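Local coordinates for protein putative short-chain dehydrogenase/reductase (Burkholderia xenovorans, PDB 5JY1) that binds NAD and is probably an oxidoreductase of the short-chain dehydrogenase/reductase family, perhaps acting on 3-oxoacyl groups, at residues Val101-Val106 / Leu116-Thr121. Residues are numbered along the deposited sequence; the frame is centred on the assembly and turned at random.
With EDO (1,2-ethanediol), chain G.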
ATOM      1  N   VAL A 101     -15.083  12.988 -17.490  1.00 24.56           N
ATOM      2  CA  VAL A 101     -15.725  12.679 -18.770  1.00 23.40           C
ATOM      3  C   VAL A 101     -15.455  11.215 -19.103  1.00 22.40           C
ATOM      4  O   VAL A 101     -14.289  10.797 -19.142  1.00 25.52           O
ATOM      5  CB  VAL A 101     -15.222  13.585 -19.904  1.00 28.36           C
ATOM      6  CG1 VAL A 101     -15.843  13.161 -21.218  1.00 29.85           C
ATOM      7  CG2 VAL A 101     -15.547  15.038 -19.617  1.00 28.88           C
ATOM      8  N   PRO A 102     -16.482  10.410 -19.360  1.00 24.14           N
ATOM      9  CA  PRO A 102     -16.256   8.990 -19.647  1.00 22.21           C
ATOM     10  C   PRO A 102     -15.794   8.727 -21.073  1.00 23.98           C
ATOM     11  O   PRO A 102     -16.090   9.479 -22.005  1.00 26.29           O
ATOM     12  CB  PRO A 102     -17.636   8.366 -19.406  1.00 27.63           C
ATOM     13  CG  PRO A 102     -18.591   9.471 -19.732  1.00 28.92           C
ATOM     14  CD  PRO A 102     -17.918  10.733 -19.249  1.00 26.48           C
ATOM     15  N   THR A 103     -15.048   7.635 -21.225  1.00 21.06           N
ATOM     16  CA  THR A 103     -14.759   7.025 -22.513  1.00 21.96           C
ATOM     17  C   THR A 103     -15.477   5.680 -22.608  1.00 25.38           C
ATOM     18  O   THR A 103     -15.919   5.137 -21.588  1.00 24.21           O
ATOM     19  CB  THR A 103     -13.247   6.819 -22.710  1.00 20.46           C
ATOM     20  OG1 THR A 103     -12.727   5.982 -21.663  1.00 19.93           O
ATOM     21  CG2 THR A 103     -12.518   8.155 -22.715  1.00 19.60           C
ATOM     22  N   PRO A 104     -15.622   5.115 -23.810  1.00 20.46           N
ATOM     23  CA  PRO A 104     -16.317   3.828 -23.934  1.00 22.98           C
ATOM     24  C   PRO A 104     -15.663   2.728 -23.105  1.00 21.38           C
ATOM     25  O   PRO A 104     -14.437   2.626 -23.023  1.00 21.55           O
ATOM     26  CB  PRO A 104     -16.230   3.526 -25.432  1.00 22.65           C
ATOM     27  CG  PRO A 104     -16.187   4.859 -26.067  1.00 23.51           C
ATOM     28  CD  PRO A 104     -15.365   5.712 -25.140  1.00 21.78           C
ATOM     29  N   ASN A 105     -16.506   1.901 -22.488  1.00 22.71           N
ATOM     30  CA  ASN A 105     -16.062   0.752 -21.694  1.00 21.26           C
ATOM     31  C   ASN A 105     -15.726  -0.381 -22.649  1.00 19.43           C
ATOM     32  O   ASN A 105     -16.594  -1.152 -23.059  1.00 23.07           O
ATOM     33  CB  ASN A 105     -17.143   0.327 -20.709  1.00 23.00           C
ATOM     34  CG  ASN A 105     -17.531   1.433 -19.767  1.00 24.64           C
ATOM     35  OD1 ASN A 105     -16.671   2.167 -19.272  1.00 23.67           O
ATOM     36  ND2 ASN A 105     -18.830   1.569 -19.514  1.00 28.85           N
ATOM     37  N   VAL A 106     -14.446  -0.479 -23.021  1.00 20.32           N
ATOM     38  CA  VAL A 106     -13.976  -1.463 -23.988  1.00 19.18           C
ATOM     39  C   VAL A 106     -12.690  -2.076 -23.453  1.00 18.64           C
ATOM     40  O   VAL A 106     -12.014  -1.505 -22.597  1.00 18.07           O
ATOM     41  CB  VAL A 106     -13.735  -0.857 -25.396  1.00 20.27           C
ATOM     42  CG1 VAL A 106     -15.050  -0.380 -26.011  1.00 22.69           C
ATOM     43  CG2 VAL A 106     -12.719   0.283 -25.333  1.00 23.30           C
ATOM     44  N   LEU A 116      -7.214   7.634 -24.509  1.00 18.73           N
ATOM     45  CA  LEU A 116      -6.235   7.906 -23.456  1.00 16.92           C
ATOM     46  C   LEU A 116      -5.886   9.389 -23.398  1.00 16.28           C
ATOM     47  O   LEU A 116      -5.783   9.972 -22.313  1.00 16.31           O
ATOM     48  CB  LEU A 116      -4.970   7.073 -23.665  1.00 18.11           C
ATOM     49  CG  LEU A 116      -3.870   7.320 -22.627  1.00 17.09           C
ATOM     50  CD1 LEU A 116      -4.362   6.956 -21.229  1.00 18.08           C
ATOM     51  CD2 LEU A 116      -2.595   6.539 -22.953  1.00 15.96           C
ATOM     52  N   GLU A 117      -5.720  10.025 -24.559  1.00 17.96           N
ATOM     53  CA  GLU A 117      -5.445  11.458 -24.561  1.00 19.91           C
ATOM     54  C   GLU A 117      -6.575  12.241 -23.898  1.00 20.79           C
ATOM     55  O   GLU A 117      -6.328  13.149 -23.094  1.00 19.97           O
ATOM     56  CB  GLU A 117      -5.230  11.934 -25.998  1.00 22.62           C
ATOM     57  CG  GLU A 117      -4.855  13.406 -26.111  1.00 30.37           C
ATOM     58  CD  GLU A 117      -4.537  13.817 -27.540  1.00 47.68           C
ATOM     59  OE1 GLU A 117      -4.641  12.965 -28.450  1.00 49.73           O
ATOM     60  OE2 GLU A 117      -4.181  14.995 -27.749  1.00 52.93           O
ATOM     61  N   GLN A 118      -7.826  11.902 -24.224  1.00 19.12           N
ATOM     62  CA  GLN A 118      -8.959  12.623 -23.657  1.00 21.58           C
ATOM     63  C   GLN A 118      -9.035  12.429 -22.148  1.00 23.34           C
ATOM     64  O   GLN A 118      -9.314  13.379 -21.403  1.00 19.15           O
ATOM     65  CB  GLN A 118     -10.253  12.157 -24.318  1.00 25.28           C
ATOM     66  CG  GLN A 118     -11.494  12.878 -23.840  1.00 35.64           C
ATOM     67  CD  GLN A 118     -12.759  12.236 -24.361  1.00 48.86           C
ATOM     68  OE1 GLN A 118     -13.633  11.844 -23.587  1.00 53.55           O
ATOM     69  NE2 GLN A 118     -12.861  12.115 -25.680  1.00 52.95           N
ATOM     70  N   THR A 119      -8.793  11.203 -21.679  1.00 19.19           N
ATOM     71  CA  THR A 119      -8.855  10.940 -20.247  1.00 19.45           C
ATOM     72  C   THR A 119      -7.692  11.596 -19.510  1.00 17.48           C
ATOM     73  O   THR A 119      -7.880  12.151 -18.424  1.00 17.83           O
ATOM     74  CB  THR A 119      -8.888   9.433 -19.993  1.00 26.36           C
ATOM     75  OG1 THR A 119     -10.085   8.889 -20.566  1.00 27.16           O
ATOM     76  CG2 THR A 119      -8.896   9.152 -18.516  1.00 25.58           C
ATOM     77  N   LEU A 120      -6.489  11.567 -20.089  1.00 16.20           N
ATOM     78  CA  LEU A 120      -5.372  12.295 -19.489  1.00 14.87           C
ATOM     79  C   LEU A 120      -5.669  13.791 -19.410  1.00 15.31           C
ATOM     80  O   LEU A 120      -5.332  14.444 -18.413  1.00 17.64           O
ATOM     81  CB  LEU A 120      -4.085  12.044 -20.283  1.00 16.16           C
ATOM     82  CG  LEU A 120      -3.441  10.663 -20.129  1.00 15.49           C
ATOM     83  CD1 LEU A 120      -2.327  10.519 -21.145  1.00 15.84           C
ATOM     84  CD2 LEU A 120      -2.900  10.433 -18.711  1.00 15.46           C
ATOM     85  N   THR A 121      -6.327  14.349 -20.433  1.00 17.97           N
ATOM     86  CA  THR A 121      -6.638  15.778 -20.414  1.00 18.32           C
ATOM     87  C   THR A 121      -7.664  16.113 -19.334  1.00 19.12           C
ATOM     88  O   THR A 121      -7.450  17.027 -18.528  1.00 19.65           O
ATOM     89  CB  THR A 121      -7.147  16.239 -21.781  1.00 19.68           C
ATOM     90  OG1 THR A 121      -6.157  15.981 -22.787  1.00 23.79           O
ATOM     91  CG2 THR A 121      -7.469  17.739 -21.754  1.00 24.54           C
TER
HETATM   92  C1  EDO G 303     -14.454   6.247 -18.261  1.00 35.15           C
HETATM   93  O1  EDO G 303     -13.215   6.797 -18.731  1.00 32.32           O
HETATM   94  C2  EDO G 303     -14.208   5.427 -16.999  1.00 43.72           C
HETATM   95  O2  EDO G 303     -15.413   5.347 -16.226  1.00 53.94           O
HETATM   96  O   HOH W   1     -12.228   9.543 -18.075  1.00 27.51           O
HETATM   97  O   HOH W   2     -12.196  11.545 -20.769  1.00 32.34           O
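In this Rossmann-fold short-chain dehydrogenase/reductase, the loop that leaves strand 94-97 beside the NAD pocket runs past the flank of helix 113-141, and residues 101-106 meet 116-121 there. Val101 belongs to that pocket and touches the bound NAD. No direct hydrogen bond joins the two segments, and Val101 and Thr119 mark their nearest backbone approach, CA to CA 7.2 Å. Two waters and Asp163 bridge the segments instead. One water donates to Val101 O at 2.8 Å and also to Gln118 OE1. A second donates to the same Val101 O at 2.6 Å, so two waters grip this carbonyl, and each also reaches Thr119 OG1 weakly. Gln118 has CG anti to its backbone N (chi1 -178°) and stays extended beyond it, which brings OE1 across to Val101 CG1 at 3.5 Å; the two side chains cross nearly at right angles.

Thr103 and Thr119 share a partner on the neighbouring helix 162-182: both hydroxyls are hydrogen-bonded to Asp163 OD2, and Thr119 OG1 pairs with Met115 O one turn back as well. The nearest side-chain atoms of Thr119 and Tyr164, an NAD-binding residue, are about 5 Å apart, so the contact borders the cofactor site. On the loop side, a 1,2-ethanediol, probably from the crystallisation liquor, donates through O1 to Thr103 OG1 and weakly accepts from Thr103 N. With OG1 between backbone N and carbonyl carbon (chi1 59°), Thr103 turns its methyl to the helix, where CG2 packs 3.3 Å from Thr119 OG1.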